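Local coordinates for truncated hemoglobin from geobacillus stearothermophilus (Geobacillus stearothermophilus, PDB 2BKM), which binds haem and, in a pocket beside it, molecular oxygen, and as a truncated globin probably serves in oxygen binding, storage or transport, at residues Trp3-Leu6 against Tyr7-Ile10; Thr44-Lys47 against Gln48-Leu52; Arg77-Thr81 against Pro82-Glu86. All coordinates share one frame; numbering follows the deposited sequence.

How the contacts relate
All three contacts are local, each made within one continuous run of chain and tied together by helical backbone bonds. Contact 1 lies at the surface near the N-terminus, and its polar chemistry is that of a helix start, a threonine and a glutamate closing on each other's backbone N-H. Contacts 2 and 3 are partly buried and both touch the haem, their centres about 19 Å apart. Contact 3 likewise opens a helix, 82-98, with a threonine cap, but there an arginine reaches back to the preceding loop and apolar side chains meet the haem. Contact 2 lies mid-helix in 42-55, its centre about 8 Å from the centre of the chain; it supplies polar and charged groups to the haem propionates.

Contact 1 of 3, residues Trp3-Leu6 against Tyr7-Ile10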
loop_
_atom_site.group_PDB
_atom_site.type_symbol
_atom_site.label_atom_id
_atom_site.label_comp_id
_atom_site.label_asym_id
_atom_site.label_seq_id
_atom_site.Cartn_x
_atom_site.Cartn_y
_atom_site.Cartn_z
ATOM N N TRP A 3 21.705 11.344 3.109
ATOM C CA TRP A 3 21.044 10.044 3.101
ATOM C C TRP A 3 20.129 9.854 4.332
ATOM O O TRP A 3 20.517 10.180 5.453
ATOM C CB TRP A 3 22.083 8.913 3.050
ATOM C CG TRP A 3 21.449 7.586 3.386
ATOM C CD1 TRP A 3 21.692 6.807 4.487
ATOM C CD2 TRP A 3 20.420 6.915 2.634
ATOM N NE1 TRP A 3 20.885 5.685 4.462
ATOM C CE2 TRP A 3 20.099 5.724 3.335
ATOM C CE3 TRP A 3 19.734 7.209 1.440
ATOM C CZ2 TRP A 3 19.123 4.823 2.878
ATOM C CZ3 TRP A 3 18.761 6.308 0.983
ATOM C CH2 TRP A 3 18.470 5.130 1.707
ATOM N N GLN A 4 18.903 9.372 4.100
ATOM C CA GLN A 4 18.031 8.861 5.164
ATOM C C GLN A 4 17.086 7.904 4.464
ATOM O O GLN A 4 16.848 8.040 3.246
ATOM C CB GLN A 4 17.244 9.972 5.872
ATOM C CG GLN A 4 16.207 10.675 5.012
ATOM C CD GLN A 4 15.487 11.820 5.735
ATOM O OE1 GLN A 4 15.083 12.802 5.103
ATOM N NE2 GLN A 4 15.314 11.690 7.046
ATOM N N THR A 5 16.573 6.920 5.194
ATOM C CA THR A 5 15.639 6.013 4.549
ATOM C C THR A 5 14.373 6.767 4.284
ATOM O O THR A 5 14.058 7.774 4.923
ATOM C CB THR A 5 15.274 4.800 5.416
ATOM O OG1 THR A 5 14.658 5.254 6.621
ATOM C CG2 THR A 5 16.516 3.927 5.748
ATOM N N LEU A 6 13.622 6.245 3.336
ATOM C CA LEU A 6 12.380 6.860 3.003
ATOM C C LEU A 6 11.410 6.750 4.184
ATOM O O LEU A 6 10.597 7.619 4.446
ATOM C CB LEU A 6 11.892 6.174 1.745
ATOM C CG LEU A 6 10.716 6.851 1.092
ATOM C CD1 LEU A 6 10.967 8.366 0.869
ATOM C CD2 LEU A 6 10.509 6.171 -0.229
ATOM N N TYR A 7 11.537 5.651 4.924
ATOM C CA TYR A 7 10.790 5.468 6.147
ATOM C C TYR A 7 10.969 6.667 7.083
ATOM O O TYR A 7 10.000 7.277 7.516
ATOM C CB TYR A 7 11.285 4.189 6.824
ATOM C CG TYR A 7 10.592 3.834 8.099
ATOM C CD1 TYR A 7 11.312 3.803 9.303
ATOM C CD2 TYR A 7 9.261 3.410 8.108
ATOM C CE1 TYR A 7 10.703 3.424 10.477
ATOM C CE2 TYR A 7 8.644 3.035 9.300
ATOM C CZ TYR A 7 9.379 3.038 10.473
ATOM O OH TYR A 7 8.782 2.623 11.650
ATOM N N GLU A 8 12.232 7.013 7.380
ATOM C CA GLU A 8 12.487 8.186 8.216
ATOM C C GLU A 8 11.997 9.462 7.544
ATOM O O GLU A 8 11.425 10.352 8.189
ATOM C CB GLU A 8 13.995 8.299 8.451
ATOM C CG GLU A 8 14.578 7.195 9.299
ATOM C CD GLU A 8 15.919 6.632 8.767
ATOM O OE1 GLU A 8 16.764 7.394 8.218
ATOM O OE2 GLU A 8 16.125 5.397 8.898
ATOM N N ALA A 9 12.262 9.587 6.246
ATOM C CA ALA A 9 11.933 10.795 5.512
ATOM C C ALA A 9 10.478 11.146 5.637
ATOM O O ALA A 9 10.129 12.323 5.642
ATOM C CB ALA A 9 12.343 10.640 4.029
ATOM N N ILE A 10 9.598 10.145 5.678
ATOM C CA ILE A 10 8.190 10.448 5.726
ATOM C C ILE A 10 7.643 10.534 7.134
ATOM O O ILE A 10 6.470 10.839 7.325
ATOM C CB ILE A 10 7.313 9.447 4.914
ATOM C CG1 ILE A 10 7.321 8.071 5.590
ATOM C CG2 ILE A 10 7.759 9.381 3.467
ATOM C CD1 ILE A 10 6.211 7.133 5.027
#
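Thr5 and Glu8 grip each other's backbone at the start of helix 6-9. With OG1 of Thr5 set between its own backbone N and carbonyl carbon (chi1 61°), the hydroxyl oxygen faces the first turn and accepts from Glu8 N, although its modelled position is somewhat uncertain. Glu8 answers by folding back: CG stands beside its own backbone N, anti to the carbonyl carbon (chi1 -68°), and the bend at chi2 brings the carboxylate over Thr5. There Thr5 N donates to Glu8 OE1 at 3.1 Å, meeting the oxygen from above the carboxylate plane. This reciprocal pair is a capping box, with Thr5 as the N-cap: each residue's side chain accepts from the other's backbone N-H. Within the same turn Ala9 N bonds to Thr5 O at 2.9 Å, and Ile10 N to Leu6 O at 3.0 Å. The side chain of Gln4 runs extended past Ala9, its OE1 3.7 Å from Ala9 CB. On the apolar side Leu6 CD1 lies 4.1 Å from Ala9 CB and 4.3 Å from Ile10 CG2. Leu6, Ala9 and Ile10 also rest on helix 104-120, while Tyr7 turns to Glu13 and Val16 of helix 12-29.

Contact 2 of 3, residues Thr44-Lys47 against Gln48-Leu52. Unlike the reference sequence in segment 44-47: His46 (reference Arg). With HEM (protoporphyrin IX containing Fe), chain D.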
loop_
_atom_site.group_PDB
_atom_site.type_symbol
_atom_site.label_atom_id
_atom_site.label_comp_id
_atom_site.label_asym_id
_atom_site.label_seq_id
_atom_site.Cartn_x
_atom_site.Cartn_y
_atom_site.Cartn_z
ATOM N N THR A 44 -5.353 -7.434 7.593
ATOM C CA THR A 44 -4.737 -6.854 6.412
ATOM C C THR A 44 -3.947 -5.612 6.789
ATOM O O THR A 44 -2.831 -5.398 6.318
ATOM C CB THR A 44 -5.830 -6.434 5.429
ATOM O OG1 THR A 44 -6.688 -7.560 5.183
ATOM C CG2 THR A 44 -5.199 -5.961 4.136
ATOM N N ALA A 45 -4.566 -4.768 7.607
ATOM C CA ALA A 45 -3.932 -3.529 8.005
ATOM C C ALA A 45 -2.684 -3.814 8.815
ATOM O O ALA A 45 -1.661 -3.143 8.638
ATOM C CB ALA A 45 -4.889 -2.689 8.819
ATOM N N HIS A 46 -2.734 -4.830 9.678
ATOM C CA HIS A 46 -1.566 -5.184 10.447
ATOM C C HIS A 46 -0.426 -5.566 9.515
ATOM O O HIS A 46 0.688 -5.107 9.643
ATOM C CB HIS A 46 -1.929 -6.348 11.376
ATOM C CG HIS A 46 -0.762 -7.011 12.015
ATOM N ND1 HIS A 46 0.035 -6.388 12.951
ATOM C CD2 HIS A 46 -0.274 -8.266 11.875
ATOM C CE1 HIS A 46 0.972 -7.230 13.355
ATOM N NE2 HIS A 46 0.811 -8.372 12.710
ATOM N N LYS A 47 -0.739 -6.390 8.531
ATOM C CA LYS A 47 0.291 -6.860 7.624
ATOM C C LYS A 47 0.836 -5.724 6.793
ATOM O O LYS A 47 2.007 -5.662 6.543
ATOM C CB LYS A 47 -0.286 -7.899 6.677
ATOM C CG LYS A 47 -0.555 -9.250 7.325
ATOM C CD LYS A 47 -1.275 -10.161 6.338
ATOM C CE LYS A 47 -1.385 -11.568 6.888
ATOM N NZ LYS A 47 -2.099 -12.431 5.897
ATOM N N GLN A 48 -0.044 -4.825 6.354
ATOM C CA GLN A 48 0.411 -3.714 5.540
ATOM C C GLN A 48 1.273 -2.744 6.329
ATOM O O GLN A 48 2.221 -2.188 5.796
ATOM C CB GLN A 48 -0.801 -2.969 4.997
ATOM C CG GLN A 48 -0.476 -1.917 3.932
ATOM C CD GLN A 48 0.020 -2.549 2.639
ATOM O OE1 GLN A 48 -0.783 -2.733 1.699
ATOM N NE2 GLN A 48 1.295 -2.914 2.581
ATOM N N LYS A 49 0.920 -2.515 7.583
ATOM C CA LYS A 49 1.792 -1.685 8.407
ATOM C C LYS A 49 3.190 -2.300 8.484
ATOM O O LYS A 49 4.206 -1.624 8.332
ATOM C CB LYS A 49 1.211 -1.515 9.793
ATOM C CG LYS A 49 2.120 -0.663 10.639
ATOM C CD LYS A 49 1.493 -0.107 11.884
ATOM C CE LYS A 49 2.098 1.274 12.221
ATOM N NZ LYS A 49 3.581 1.589 11.989
ATOM N N GLN A 50 3.238 -3.619 8.709
ATOM C CA GLN A 50 4.531 -4.307 8.744
ATOM C C GLN A 50 5.253 -4.230 7.409
ATOM O O GLN A 50 6.440 -3.919 7.335
ATOM C CB GLN A 50 4.340 -5.778 9.116
ATOM C CG GLN A 50 3.821 -5.948 10.516
ATOM C CD GLN A 50 3.526 -7.378 10.803
ATOM O OE1 GLN A 50 2.927 -8.072 9.994
ATOM N NE2 GLN A 50 3.968 -7.840 11.948
ATOM N N PHE A 51 4.507 -4.458 6.324
ATOM C CA PHE A 51 5.112 -4.451 5.024
ATOM C C PHE A 51 5.666 -3.080 4.642
ATOM O O PHE A 51 6.781 -2.985 4.188
ATOM C CB PHE A 51 4.138 -4.925 3.946
ATOM C CG PHE A 51 4.756 -4.890 2.608
ATOM C CD1 PHE A 51 5.688 -5.853 2.270
ATOM C CD2 PHE A 51 4.517 -3.818 1.716
ATOM C CE1 PHE A 51 6.368 -5.781 1.022
ATOM C CE2 PHE A 51 5.163 -3.733 0.501
ATOM C CZ PHE A 51 6.104 -4.695 0.131
ATOM N N LEU A 52 4.852 -2.048 4.823
ATOM C CA LEU A 52 5.273 -0.735 4.377
ATOM C C LEU A 52 6.471 -0.264 5.201
ATOM O O LEU A 52 7.379 0.360 4.672
ATOM C CB LEU A 52 4.129 0.261 4.494
ATOM C CG LEU A 52 3.003 0.045 3.464
ATOM C CD1 LEU A 52 1.919 1.026 3.759
ATOM C CD2 LEU A 52 3.545 0.199 2.045
HETATM C CHA HEM D . -2.713 -8.463 0.382
HETATM C CHB HEM D . -5.344 -6.457 -3.114
HETATM C CHC HEM D . -1.490 -3.780 -4.333
HETATM C CHD HEM D . 0.670 -5.056 -0.240
HETATM C C1A HEM D . -3.738 -8.096 -0.443
HETATM C C2A HEM D . -5.052 -8.700 -0.395
HETATM C C3A HEM D . -5.777 -8.143 -1.363
HETATM C C4A HEM D . -4.945 -7.187 -2.046
HETATM C CMA HEM D . -7.249 -8.453 -1.690
HETATM C CAA HEM D . -5.510 -9.762 0.619
HETATM C CBA HEM D . -5.647 -9.119 1.986
HETATM C CGA HEM D . -5.746 -10.121 3.120
HETATM O O1A HEM D . -5.846 -11.371 2.890
HETATM O O2A HEM D . -5.692 -9.682 4.297
HETATM C C1B HEM D . -4.504 -5.601 -3.765
HETATM C C2B HEM D . -4.826 -4.886 -4.984
HETATM C C3B HEM D . -3.753 -4.181 -5.325
HETATM C C4B HEM D . -2.703 -4.380 -4.355
HETATM C CMB HEM D . -6.180 -4.913 -5.725
HETATM C CAB HEM D . -3.654 -3.273 -6.540
HETATM C CBB HEM D . -2.509 -3.081 -7.206
HETATM C C1C HEM D . -0.597 -3.818 -3.284
HETATM C C2C HEM D . 0.547 -2.955 -3.118
HETATM C C3C HEM D . 1.120 -3.350 -1.973
HETATM C C4C HEM D . 0.355 -4.431 -1.405
HETATM C CMC HEM D . 1.004 -1.815 -4.076
HETATM C CAC HEM D . 2.348 -2.772 -1.251
HETATM C CBC HEM D . 3.162 -1.847 -1.740
HETATM C C1D HEM D . -0.025 -6.108 0.268
HETATM C C2D HEM D . 0.413 -6.872 1.410
HETATM C C3D HEM D . -0.623 -7.924 1.584
HETATM C C4D HEM D . -1.569 -7.729 0.514
HETATM C CMD HEM D . 1.655 -6.615 2.274
HETATM C CAD HEM D . -0.645 -8.996 2.656
HETATM C CBD HEM D . -0.062 -10.295 2.083
HETATM C CGD HEM D . -0.254 -11.351 3.146
HETATM O O1D HEM D . -1.387 -11.920 3.283
HETATM O O2D HEM D . 0.735 -11.558 3.901
HETATM N NA HEM D . -3.715 -7.178 -1.472
HETATM N NB HEM D . -3.208 -5.262 -3.432
HETATM N NC HEM D . -0.701 -4.682 -2.220
HETATM N ND HEM D . -1.200 -6.642 -0.225
HETATM FE FE HEM D . -2.193 -5.955 -1.846
#
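Thr44 O accepts from Gln48 N at 2.8 Å, the first of the four i to i+4 bonds that join the two segments of helix 42-55. The Thr44 hydroxyl donates to the haem propionate oxygen O2A, OG1 lying 2.5 Å away. Ala45 O takes Lys49 N at 2.9 Å. His46, an arginine in the reference sequence, has CG anti to its N (chi1 168°), which swings the ring over the next turn; Gln50 OE1, hydrogen-bonded to His66 NE2, lies over one ring face, and the ring and amide planes are 41° apart. These two side chains share Glu65, to which both His46 NE2 and Gln50 NE2 are hydrogen-bonded. Lys47 stretches its extended chain along the other propionate, and NZ donates to HEM O1D at 2.8 Å. The next residue, Gln48, bends at chi2 and carries OE1 to 3.4 Å from HEM CHD, within the oxygen pocket, where it also makes a weak hydrogen bond to Tyr24 OH. Phe51 sets CB 3.4 Å from HEM CMD. Helix 42-55 thus lies against the haem between its neighbours: Ala45 and Lys49 meet helix 12-29, Gln50 meets helix 61-66, and Leu52 packs on helix 104-120.

Contact 3 of 3, residues Arg77-Thr81 against Pro82-Glu86; sequences RFEIT and PKRAE. With HEM (protoporphyrin IX containing Fe), chain D.
The loop entering helix 82-98 forms part of the haem pocket wall, and Thr81 caps the helix. Arg84 N donates to Thr81 OG1 at 3.0 Å, while Ala85 N bonds to Thr81 O at 2.9 Å, closing the first turn. Thr81 N, by contrast, is buried with no partner. The extended chain of Arg84 runs back past the threonine hydroxyl to the loop. Its NH2 meets Glu79 O at 2.8 Å, in the guanidinium plane and on a carbonyl lone pair, with a nearly straight N-H (164°). The Glu79 carboxylate adds only a long and doubtful charge pairing, well out of that plane, and Arg84 NE is bound to Asp32 O. Replacing Arg84 by an alanine is likely to leave Glu79 O and Asp32 O without these donors and the loop less firmly tied to the helix. On the haem side, Phe78 holds one ring face over HEM CMA and sets CZ 3.4 Å from HEM CAA, with Arg77 CB over the opposite face. Ile80 CG2 approaches HEM CAB at 3.8 Å, and Ala85 CA lies 3.7 Å from HEM CBB. Such apolar packing on the porphyrin beside a capped helix start fits a globin haem pocket.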
loop_
_atom_site.group_PDB
_atom_site.type_symbol
_atom_site.label_atom_id
_atom_site.label_comp_id
_atom_site.label_asym_id
_atom_site.label_seq_id
_atom_site.Cartn_x
_atom_site.Cartn_y
_atom_site.Cartn_z
ATOM N N ARG A 77 -3.564 -14.603 -6.254
ATOM C CA ARG A 77 -4.787 -15.111 -5.688
ATOM C C ARG A 77 -6.018 -14.241 -6.020
ATOM O O ARG A 77 -7.159 -14.595 -5.731
ATOM C CB ARG A 77 -4.619 -15.098 -4.174
ATOM C CG ARG A 77 -5.640 -15.957 -3.481
ATOM C CD ARG A 77 -5.219 -16.188 -2.028
ATOM N NE ARG A 77 -3.846 -16.693 -1.939
ATOM C CZ ARG A 77 -3.232 -17.014 -0.803
ATOM N NH1 ARG A 77 -3.855 -16.877 0.361
ATOM N NH2 ARG A 77 -1.981 -17.464 -0.842
ATOM N N PHE A 78 -5.779 -13.056 -6.597
ATOM C CA PHE A 78 -6.851 -12.107 -6.851
ATOM C C PHE A 78 -6.737 -11.599 -8.274
ATOM O O PHE A 78 -5.656 -11.580 -8.874
ATOM C CB PHE A 78 -6.767 -10.873 -5.917
ATOM C CG PHE A 78 -6.547 -11.235 -4.504
ATOM C CD1 PHE A 78 -5.286 -11.089 -3.913
ATOM C CD2 PHE A 78 -7.596 -11.780 -3.758
ATOM C CE1 PHE A 78 -5.094 -11.460 -2.587
ATOM C CE2 PHE A 78 -7.396 -12.145 -2.432
ATOM C CZ PHE A 78 -6.160 -11.981 -1.871
ATOM N N GLU A 79 -7.858 -11.163 -8.808
ATOM C CA GLU A 79 -7.844 -10.526 -10.120
ATOM C C GLU A 79 -7.495 -9.051 -9.937
ATOM O O GLU A 79 -8.320 -8.257 -9.429
ATOM C CB GLU A 79 -9.223 -10.631 -10.770
ATOM C CG GLU A 79 -9.312 -9.903 -12.093
ATOM C CD GLU A 79 -10.632 -10.098 -12.787
ATOM O OE1 GLU A 79 -10.748 -11.100 -13.522
ATOM O OE2 GLU A 79 -11.516 -9.245 -12.580
ATOM N N ILE A 80 -6.285 -8.701 -10.315
ATOM C CA ILE A 80 -5.815 -7.312 -10.212
ATOM C C ILE A 80 -5.699 -6.776 -11.624
ATOM O O ILE A 80 -4.743 -6.985 -12.347
ATOM C CB ILE A 80 -4.504 -7.244 -9.483
ATOM C CG1 ILE A 80 -4.657 -7.910 -8.102
ATOM C CG2 ILE A 80 -4.081 -5.761 -9.319
ATOM C CD1 ILE A 80 -3.468 -7.786 -7.223
ATOM N N THR A 81 -6.738 -6.085 -12.019
ATOM C CA THR A 81 -6.761 -5.393 -13.293
ATOM C C THR A 81 -6.111 -4.007 -13.130
ATOM O O THR A 81 -5.939 -3.550 -12.010
ATOM C CB THR A 81 -8.190 -5.149 -13.688
ATOM O OG1 THR A 81 -8.818 -4.473 -12.605
ATOM C CG2 THR A 81 -8.918 -6.528 -13.982
ATOM N N PRO A 82 -5.741 -3.371 -14.245
ATOM C CA PRO A 82 -5.290 -1.984 -14.136
ATOM C C PRO A 82 -6.318 -1.109 -13.402
ATOM O O PRO A 82 -5.921 -0.297 -12.552
ATOM C CB PRO A 82 -5.125 -1.571 -15.576
ATOM C CG PRO A 82 -4.707 -2.903 -16.234
ATOM C CD PRO A 82 -5.618 -3.878 -15.617
ATOM N N LYS A 83 -7.614 -1.299 -13.644
ATOM C CA LYS A 83 -8.610 -0.506 -12.952
ATOM C C LYS A 83 -8.490 -0.696 -11.459
ATOM O O LYS A 83 -8.623 0.263 -10.695
ATOM C CB LYS A 83 -10.017 -0.837 -13.463
ATOM C CG LYS A 83 -11.117 -0.003 -12.835
ATOM C CD LYS A 83 -12.485 -0.343 -13.426
ATOM C CE LYS A 83 -13.538 0.401 -12.650
ATOM N NZ LYS A 83 -13.485 1.831 -13.036
ATOM N N ARG A 84 -8.274 -1.934 -11.007
ATOM C CA ARG A 84 -8.167 -2.165 -9.590
ATOM C C ARG A 84 -6.887 -1.549 -9.042
ATOM O O ARG A 84 -6.888 -1.065 -7.914
ATOM C CB ARG A 84 -8.287 -3.656 -9.246
ATOM C CG ARG A 84 -9.749 -4.080 -9.283
ATOM C CD ARG A 84 -9.890 -5.521 -8.827
ATOM N NE ARG A 84 -11.299 -5.775 -8.539
ATOM C CZ ARG A 84 -11.843 -6.985 -8.562
ATOM N NH1 ARG A 84 -13.116 -7.113 -8.255
ATOM N NH2 ARG A 84 -11.096 -8.058 -8.847
ATOM N N ALA A 85 -5.809 -1.650 -9.802
ATOM C CA ALA A 85 -4.573 -0.977 -9.376
ATOM C C ALA A 85 -4.797 0.518 -9.264
ATOM O O ALA A 85 -4.344 1.132 -8.269
ATOM C CB ALA A 85 -3.435 -1.271 -10.310
ATOM N N GLU A 86 -5.529 1.087 -10.214
ATOM C CA GLU A 86 -5.816 2.518 -10.096
ATOM C C GLU A 86 -6.664 2.791 -8.876
ATOM O O GLU A 86 -6.513 3.826 -8.209
ATOM C CB GLU A 86 -6.519 3.062 -11.337
ATOM C CG GLU A 86 -5.685 3.081 -12.521
ATOM C CD GLU A 86 -4.555 4.070 -12.404
ATOM O OE1 GLU A 86 -3.424 3.728 -12.803
ATOM O OE2 GLU A 86 -4.842 5.200 -11.949
HETATM C CHA HEM D . -2.713 -8.463 0.382
HETATM C CHB HEM D . -5.344 -6.457 -3.114
HETATM C CHC HEM D . -1.490 -3.780 -4.333
HETATM C CHD HEM D . 0.670 -5.056 -0.240
HETATM C C1A HEM D . -3.738 -8.096 -0.443
HETATM C C2A HEM D . -5.052 -8.700 -0.395
HETATM C C3A HEM D . -5.777 -8.143 -1.363
HETATM C C4A HEM D . -4.945 -7.187 -2.046
HETATM C CMA HEM D . -7.249 -8.453 -1.690
HETATM C CAA HEM D . -5.510 -9.762 0.619
HETATM C CBA HEM D . -5.647 -9.119 1.986
HETATM C CGA HEM D . -5.746 -10.121 3.120
HETATM O O1A HEM D . -5.846 -11.371 2.890
HETATM O O2A HEM D . -5.692 -9.682 4.297
HETATM C C1B HEM D . -4.504 -5.601 -3.765
HETATM C C2B HEM D . -4.826 -4.886 -4.984
HETATM C C3B HEM D . -3.753 -4.181 -5.325
HETATM C C4B HEM D . -2.703 -4.380 -4.355
HETATM C CMB HEM D . -6.180 -4.913 -5.725
HETATM C CAB HEM D . -3.654 -3.273 -6.540
HETATM C CBB HEM D . -2.509 -3.081 -7.206
HETATM C C1C HEM D . -0.597 -3.818 -3.284
HETATM C C2C HEM D . 0.547 -2.955 -3.118
HETATM C C3C HEM D . 1.120 -3.350 -1.973
HETATM C C4C HEM D . 0.355 -4.431 -1.405
HETATM C CMC HEM D . 1.004 -1.815 -4.076
HETATM C CAC HEM D . 2.348 -2.772 -1.251
HETATM C CBC HEM D . 3.162 -1.847 -1.740
HETATM C C1D HEM D . -0.025 -6.108 0.268
HETATM C C2D HEM D . 0.413 -6.872 1.410
HETATM C C3D HEM D . -0.623 -7.924 1.584
HETATM C C4D HEM D . -1.569 -7.729 0.514
HETATM C CMD HEM D . 1.655 -6.615 2.274
HETATM C CAD HEM D . -0.645 -8.996 2.656
HETATM C CBD HEM D . -0.062 -10.295 2.083
HETATM C CGD HEM D . -0.254 -11.351 3.146
HETATM O O1D HEM D . -1.387 -11.920 3.283
HETATM O O2D HEM D . 0.735 -11.558 3.901
HETATM N NA HEM D . -3.715 -7.178 -1.472
HETATM N NB HEM D . -3.208 -5.262 -3.432
HETATM N NC HEM D . -0.701 -4.682 -2.220
HETATM N ND HEM D . -1.200 -6.642 -0.225
HETATM FE FE HEM D . -2.193 -5.955 -1.846
#